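Local structure of carbon monoxide oxidation system transcription regulator CooA-1 (Carboxydothermus hydrogenoformans, 6CPB) at residues A[6-10]-A[71-75]; A[20-24]-A[98-102]; A[49-53]-A[87-91]. The protein probably acts as a heme-dependent, DNA-binding transcription regulator that senses carbon monoxide, the present chain being its heme-binding effector domain. All coordinates share one frame; numbering follows the deposited sequence.

Contact 1: A[6-10]-A[71-75]. With SO4 (sulfate ion), chain D.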
# COMPACT_ATOMS: atom_id res chain seq x y z
N THR A 6 -8.07 10.95 5.26
CA THR A 6 -8.32 9.54 5.58
C THR A 6 -8.02 9.19 7.02
O THR A 6 -8.20 8.04 7.43
CB THR A 6 -7.54 8.56 4.69
OG1 THR A 6 -6.16 8.53 5.06
CG2 THR A 6 -7.70 8.87 3.20
N ASN A 7 -7.58 10.16 7.82
CA ASN A 7 -7.25 9.87 9.20
C ASN A 7 -8.47 9.31 9.94
O ASN A 7 -9.60 9.78 9.76
CB ASN A 7 -6.75 11.15 9.87
CG ASN A 7 -6.36 10.93 11.29
OD1 ASN A 7 -7.20 11.01 12.19
ND2 ASN A 7 -5.09 10.64 11.51
N LEU A 8 -8.24 8.31 10.79
CA LEU A 8 -9.31 7.56 11.43
C LEU A 8 -9.68 8.03 12.82
O LEU A 8 -10.54 7.42 13.46
CB LEU A 8 -8.95 6.07 11.46
CG LEU A 8 -8.88 5.44 10.07
CD1 LEU A 8 -8.22 4.08 10.15
CD2 LEU A 8 -10.26 5.32 9.42
N LEU A 9 -9.10 9.12 13.33
CA LEU A 9 -9.53 9.61 14.64
C LEU A 9 -11.01 9.94 14.66
O LEU A 9 -11.69 9.69 15.65
CB LEU A 9 -8.71 10.81 15.10
CG LEU A 9 -7.28 10.50 15.55
CD1 LEU A 9 -6.49 11.78 15.79
CD2 LEU A 9 -7.27 9.63 16.80
N GLU A 10 -11.53 10.53 13.58
CA GLU A 10 -12.95 10.87 13.57
C GLU A 10 -13.81 9.61 13.69
O GLU A 10 -14.87 9.64 14.32
CB GLU A 10 -13.28 11.71 12.33
CG GLU A 10 -14.74 12.13 12.18
CD GLU A 10 -15.55 11.21 11.29
OE1 GLU A 10 -15.00 10.26 10.72
OE2 GLU A 10 -16.78 11.45 11.14
N ALA A 71 -1.54 9.08 15.29
CA ALA A 71 -2.83 8.63 15.79
C ALA A 71 -3.87 8.76 14.68
O ALA A 71 -3.96 9.79 14.02
CB ALA A 71 -3.23 9.46 17.01
N GLY A 72 -4.62 7.68 14.46
CA GLY A 72 -5.58 7.60 13.37
C GLY A 72 -5.06 6.92 12.13
O GLY A 72 -5.80 6.84 11.15
N ASP A 73 -3.82 6.43 12.14
CA ASP A 73 -3.28 5.65 11.04
C ASP A 73 -3.31 4.16 11.37
O ASP A 73 -3.20 3.75 12.53
CB ASP A 73 -1.83 6.04 10.73
CG ASP A 73 -1.69 7.36 9.99
OD1 ASP A 73 -2.57 7.72 9.20
OD2 ASP A 73 -0.63 8.02 10.17
N ILE A 74 -3.43 3.35 10.31
CA ILE A 74 -3.57 1.90 10.42
C ILE A 74 -2.47 1.21 9.61
O ILE A 74 -2.02 1.72 8.59
CB ILE A 74 -4.99 1.51 9.93
CG1 ILE A 74 -5.44 0.14 10.45
CG2 ILE A 74 -5.11 1.57 8.43
CD1 ILE A 74 -6.92 -0.11 10.25
N PHE A 75 -2.06 0.04 10.08
CA PHE A 75 -1.02 -0.75 9.41
C PHE A 75 -1.23 -2.22 9.80
O PHE A 75 -2.29 -2.58 10.32
CB PHE A 75 0.37 -0.14 9.69
CG PHE A 75 1.51 -0.77 8.90
CD1 PHE A 75 1.42 -1.02 7.54
CD2 PHE A 75 2.68 -1.11 9.56
CE1 PHE A 75 2.47 -1.63 6.86
CE2 PHE A 75 3.73 -1.69 8.89
CZ PHE A 75 3.63 -1.94 7.54
S SO4 D . -4.47 11.62 6.34
O1 SO4 D . -5.60 12.21 7.05
O2 SO4 D . -4.95 10.99 5.11
O3 SO4 D . -3.50 12.67 6.00
O4 SO4 D . -3.83 10.63 7.20
O HOH W 1 -3.25 10.37 9.33
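G72 packs beneath the turn formed by N7, L8 and L9, its CA only 4.2 Å from that of L8. A side chain here would collide with N7 ND2, and with phi near 96° the backbone also suits a residue without one. L8 N donates to G72 O over 2.9 Å, and N7 ND2 reaches A71 O at 2.9 Å, on a lone pair in the carbonyl plane, the N-H nearly straight (166°) and the acceptor close to the amide plane. N7 can do this because its CG stands opposite the backbone N (chi1 -179°); the same amide turns OD1 back to L9 N, capping the start of helix 9-12. Its ND2 also gives a hydrogen to a water bridging to D73 OD1, itself paired with K115, while D73 OD2 accepts from E70 N. L8, buried against L47 and N112, lays CD1 4.1 Å from I74 CB, while L9 CD2 rests on A71 CB. A sulfate, probably from the crystallisation liquor, binds T6. The amide of N7 is thus fixed in rotation by opposite demands, accepting from the helix start and donating to A71 O, which ties the N-terminal segment to the loop leading into strand 74-76 of the beta-roll.

Contact 2: A[20-24]-A[98-102]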
# COMPACT_ATOMS: atom_id res chain seq x y z
N VAL A 20 -18.22 -1.83 16.30
CA VAL A 20 -17.21 -2.57 15.55
C VAL A 20 -15.84 -2.41 16.19
O VAL A 20 -15.03 -3.34 16.17
CB VAL A 20 -17.25 -2.20 14.05
CG1 VAL A 20 -16.82 -0.78 13.82
CG2 VAL A 20 -16.40 -3.17 13.25
N LEU A 21 -15.56 -1.26 16.82
CA LEU A 21 -14.28 -1.08 17.48
C LEU A 21 -14.13 -2.00 18.69
O LEU A 21 -13.00 -2.34 19.06
CB LEU A 21 -14.07 0.38 17.86
CG LEU A 21 -13.88 1.30 16.64
CD1 LEU A 21 -14.04 2.76 17.03
CD2 LEU A 21 -12.52 1.06 15.97
N LYS A 22 -15.24 -2.43 19.30
CA LYS A 22 -15.17 -3.39 20.40
C LYS A 22 -14.65 -4.75 19.94
O LYS A 22 -14.26 -5.56 20.78
CB LYS A 22 -16.55 -3.58 21.04
CG LYS A 22 -17.01 -2.39 21.85
CD LYS A 22 -18.42 -2.62 22.39
CE LYS A 22 -18.97 -1.37 23.03
NZ LYS A 22 -20.36 -1.57 23.50
N GLU A 23 -14.65 -5.02 18.64
CA GLU A 23 -14.10 -6.27 18.14
C GLU A 23 -12.59 -6.30 18.24
O GLU A 23 -12.00 -7.39 18.24
CB GLU A 23 -14.49 -6.46 16.68
CG GLU A 23 -15.98 -6.57 16.48
CD GLU A 23 -16.36 -6.78 15.03
OE1 GLU A 23 -15.54 -7.33 14.27
OE2 GLU A 23 -17.48 -6.38 14.65
N PHE A 24 -11.95 -5.14 18.33
CA PHE A 24 -10.50 -5.04 18.42
C PHE A 24 -10.06 -5.19 19.87
O PHE A 24 -10.77 -4.83 20.80
CB PHE A 24 -10.03 -3.65 17.94
CG PHE A 24 -10.21 -3.38 16.46
CD1 PHE A 24 -11.47 -3.18 15.91
CD2 PHE A 24 -9.10 -3.25 15.64
CE1 PHE A 24 -11.61 -2.89 14.56
CE2 PHE A 24 -9.24 -2.95 14.30
CZ PHE A 24 -10.49 -2.77 13.76
N ASN A 98 -10.71 -10.98 10.21
CA ASN A 98 -11.77 -10.17 10.80
C ASN A 98 -11.74 -8.77 10.22
O ASN A 98 -12.80 -8.18 9.94
CB ASN A 98 -11.64 -10.14 12.31
CG ASN A 98 -12.85 -9.54 12.97
OD1 ASN A 98 -13.99 -9.89 12.64
ND2 ASN A 98 -12.61 -8.62 13.88
N PHE A 99 -10.55 -8.20 10.06
CA PHE A 99 -10.45 -6.87 9.47
C PHE A 99 -11.06 -6.83 8.07
O PHE A 99 -11.77 -5.88 7.73
CB PHE A 99 -9.00 -6.42 9.41
CG PHE A 99 -8.86 -5.05 8.86
CD1 PHE A 99 -9.30 -3.96 9.60
CD2 PHE A 99 -8.39 -4.84 7.58
CE1 PHE A 99 -9.22 -2.68 9.09
CE2 PHE A 99 -8.30 -3.54 7.07
CZ PHE A 99 -8.71 -2.48 7.82
N GLN A 100 -10.77 -7.83 7.24
CA GLN A 100 -11.33 -7.84 5.90
C GLN A 100 -12.86 -7.90 5.94
O GLN A 100 -13.53 -7.25 5.13
CB GLN A 100 -10.71 -8.99 5.11
CG GLN A 100 -9.23 -8.73 4.80
CD GLN A 100 -8.48 -9.95 4.29
OE1 GLN A 100 -8.89 -11.09 4.52
NE2 GLN A 100 -7.37 -9.71 3.61
N ASN A 101 -13.42 -8.66 6.88
CA ASN A 101 -14.87 -8.66 7.05
C ASN A 101 -15.39 -7.30 7.50
O ASN A 101 -16.43 -6.84 7.01
CB ASN A 101 -15.28 -9.75 8.03
CG ASN A 101 -15.17 -11.14 7.44
OD1 ASN A 101 -15.38 -11.33 6.25
ND2 ASN A 101 -14.85 -12.12 8.28
N ILE A 102 -14.70 -6.66 8.43
CA ILE A 102 -15.06 -5.31 8.87
C ILE A 102 -15.10 -4.34 7.69
O ILE A 102 -16.03 -3.53 7.57
CB ILE A 102 -14.10 -4.83 9.97
CG1 ILE A 102 -14.38 -5.57 11.28
CG2 ILE A 102 -14.17 -3.31 10.14
CD1 ILE A 102 -13.28 -5.40 12.30
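The short helix 18-21 and the type I turn from L21 to F24 lie beside helix 96-105, with CA atoms no closer than the 7.5 Å between V20 and I102, so side chains alone bridge the gap. I102 makes the most contacts across it. Its CG1 meets V20 CG2 at 3.7 Å, and CD1 reaches F24 CE1 at 3.8 Å, approaching that ring obliquely. V20 offers CG2 because this methyl lies trans to its backbone N, with CG1 turned aside (chi1 67°). Deeper in, F24 CZ comes to the edge of the F99 ring, 4.5 Å from CD1, and F109 and M113 of helix 108-135 pack on F99. On the solvent side N98 ND2 donates to E23 OE1 over 3.2 Å (149°), using the anti lone pair of a carboxylate whose plane is turned 38° from the amide. N98 ND2 has a stronger partner in T94 OG1, making the amide a link between strand 89-95 and E23. A leucine in place of N98 would probably leave E23 OE1 without this donor and T94 OG1 without its amide partner, freeing the carboxylate to turn. E23 OE1 also lies 3.6 Å from I102 CD1, so the hydrogen bond between the two segments borders the apolar cluster. The contact is therefore chiefly hydrophobic packing of helix 18-21 and the turn after it against the helix that follows the beta-roll.

Contact 3: A[49-53]-A[87-91]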
# COMPACT_ATOMS: atom_id res chain seq x y z
N LYS A 49 -4.46 4.35 18.16
CA LYS A 49 -5.51 5.11 18.82
C LYS A 49 -4.98 6.41 19.42
O LYS A 49 -5.62 7.46 19.34
CB LYS A 49 -6.16 4.24 19.90
CG LYS A 49 -7.24 4.93 20.71
CD LYS A 49 -7.91 3.96 21.66
CE LYS A 49 -8.90 4.66 22.58
NZ LYS A 49 -9.62 3.65 23.41
N SER A 50 -3.80 6.35 20.03
CA SER A 50 -3.12 7.52 20.55
C SER A 50 -1.63 7.25 20.50
O SER A 50 -1.20 6.10 20.57
CB SER A 50 -3.57 7.85 21.98
OG SER A 50 -3.28 6.78 22.85
N GLY A 51 -0.84 8.31 20.37
CA GLY A 51 0.60 8.18 20.27
C GLY A 51 1.09 8.25 18.85
O GLY A 51 0.51 8.93 18.01
N ARG A 52 2.20 7.58 18.58
CA ARG A 52 2.92 7.76 17.32
C ARG A 52 3.89 6.60 17.21
O ARG A 52 4.55 6.26 18.20
CB ARG A 52 3.67 9.09 17.35
CG ARG A 52 4.35 9.45 16.05
CD ARG A 52 4.80 10.89 16.09
NE ARG A 52 5.88 11.05 17.05
CZ ARG A 52 7.08 11.54 16.80
NH1 ARG A 52 7.40 11.98 15.59
NH2 ARG A 52 7.97 11.61 17.77
N VAL A 53 3.96 5.98 16.03
CA VAL A 53 4.84 4.83 15.84
C VAL A 53 5.69 5.01 14.60
O VAL A 53 5.32 5.70 13.65
CB VAL A 53 4.08 3.48 15.80
CG1 VAL A 53 3.21 3.30 17.04
CG2 VAL A 53 3.25 3.37 14.56
N GLU A 87 6.42 7.51 21.28
CA GLU A 87 5.94 8.08 22.53
C GLU A 87 4.98 7.04 23.09
O GLU A 87 4.67 6.05 22.43
CB GLU A 87 5.22 9.40 22.29
CG GLU A 87 4.11 9.28 21.31
CD GLU A 87 3.88 10.51 20.48
OE1 GLU A 87 4.87 11.02 19.91
OE2 GLU A 87 2.71 10.93 20.36
N ASP A 88 4.46 7.28 24.29
CA ASP A 88 3.46 6.37 24.83
C ASP A 88 2.31 6.25 23.83
O ASP A 88 1.79 7.25 23.34
CB ASP A 88 2.94 6.90 26.17
CG ASP A 88 3.98 6.82 27.28
OD1 ASP A 88 5.07 6.24 27.07
OD2 ASP A 88 3.71 7.37 28.37
N THR A 89 1.93 5.01 23.54
CA THR A 89 1.02 4.70 22.44
C THR A 89 0.01 3.65 22.86
O THR A 89 0.35 2.71 23.59
CB THR A 89 1.86 4.20 21.25
OG1 THR A 89 2.63 5.27 20.72
CG2 THR A 89 1.01 3.64 20.12
N THR A 90 -1.23 3.80 22.40
CA THR A 90 -2.24 2.76 22.50
C THR A 90 -2.67 2.38 21.10
O THR A 90 -2.91 3.24 20.26
CB THR A 90 -3.46 3.26 23.29
OG1 THR A 90 -3.06 3.57 24.62
CG2 THR A 90 -4.57 2.21 23.34
N ILE A 91 -2.78 1.07 20.87
CA ILE A 91 -3.28 0.55 19.60
C ILE A 91 -4.53 -0.28 19.84
O ILE A 91 -4.77 -0.81 20.93
CB ILE A 91 -2.26 -0.29 18.82
CG1 ILE A 91 -2.06 -1.66 19.47
CG2 ILE A 91 -0.95 0.48 18.66
CD1 ILE A 91 -1.07 -2.56 18.74
O HOH W 2 -0.89 7.45 24.00
O HOH W 3 7.27 11.83 20.56
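A classic beta bulge interrupts the antiparallel pairing of strands 44-50 and 89-95, where the chain turns a corner from one sheet of the cyclic-nucleotide-binding-type beta-roll to the other. K49 N and S50 N both donate to T90 O, at 2.8 and 3.2 Å, the second straighter and in the carbonyl plane, and T90 N returns a bond to S50 O. G51 then passes so close to T89 OG1 and D88 O that a side chain would clash with both. Beyond it, T89 OG1 accepts from R52 N at 3.2 Å while giving its own hydrogen to E87 O at 2.8 Å; with OG1 placed opposite the carbonyl carbon (chi1 -69°), CG2 is left for V53 CG1, 3.8 Å away. R52 and E87 cross at about a right angle, and NE donates to E87 OE1 over 3.0 Å, meeting it from above the carboxylate plane. A water joins R52 NH2 to the same oxygen, and another links S50 OG with D88 O. K49 lies alongside T90 CG2 and extends its amine to E26. One carbonyl gripped twice, a threonine hydroxyl that bonds both segments and a salt bridge past the bend fix the corner mainly through polar bonds.

How the contacts relate
Contacts 1 and 3, their centres about 11 Å apart, share a sheet in which strand 74-76 runs beside strand 44-50; A71 and L9 pack on the K49-G51 corner. The centre of contact 2 lies about 15 Å from that of contact 1, which it touches through F99 CE1 on I74 CD1 (3.6 Å), and about 19 Å from that of contact 3. Along the chain contact 1 crosses both others, whereas contact 3 is nested inside the loop closed by contact 2. Contacts 1 and 2 join the N-terminal helices to the roll and helix 96-105, while contact 3 holds the corner between its sheets, in the domain whose H78 is an axial iron ligand in the heme-bound protein.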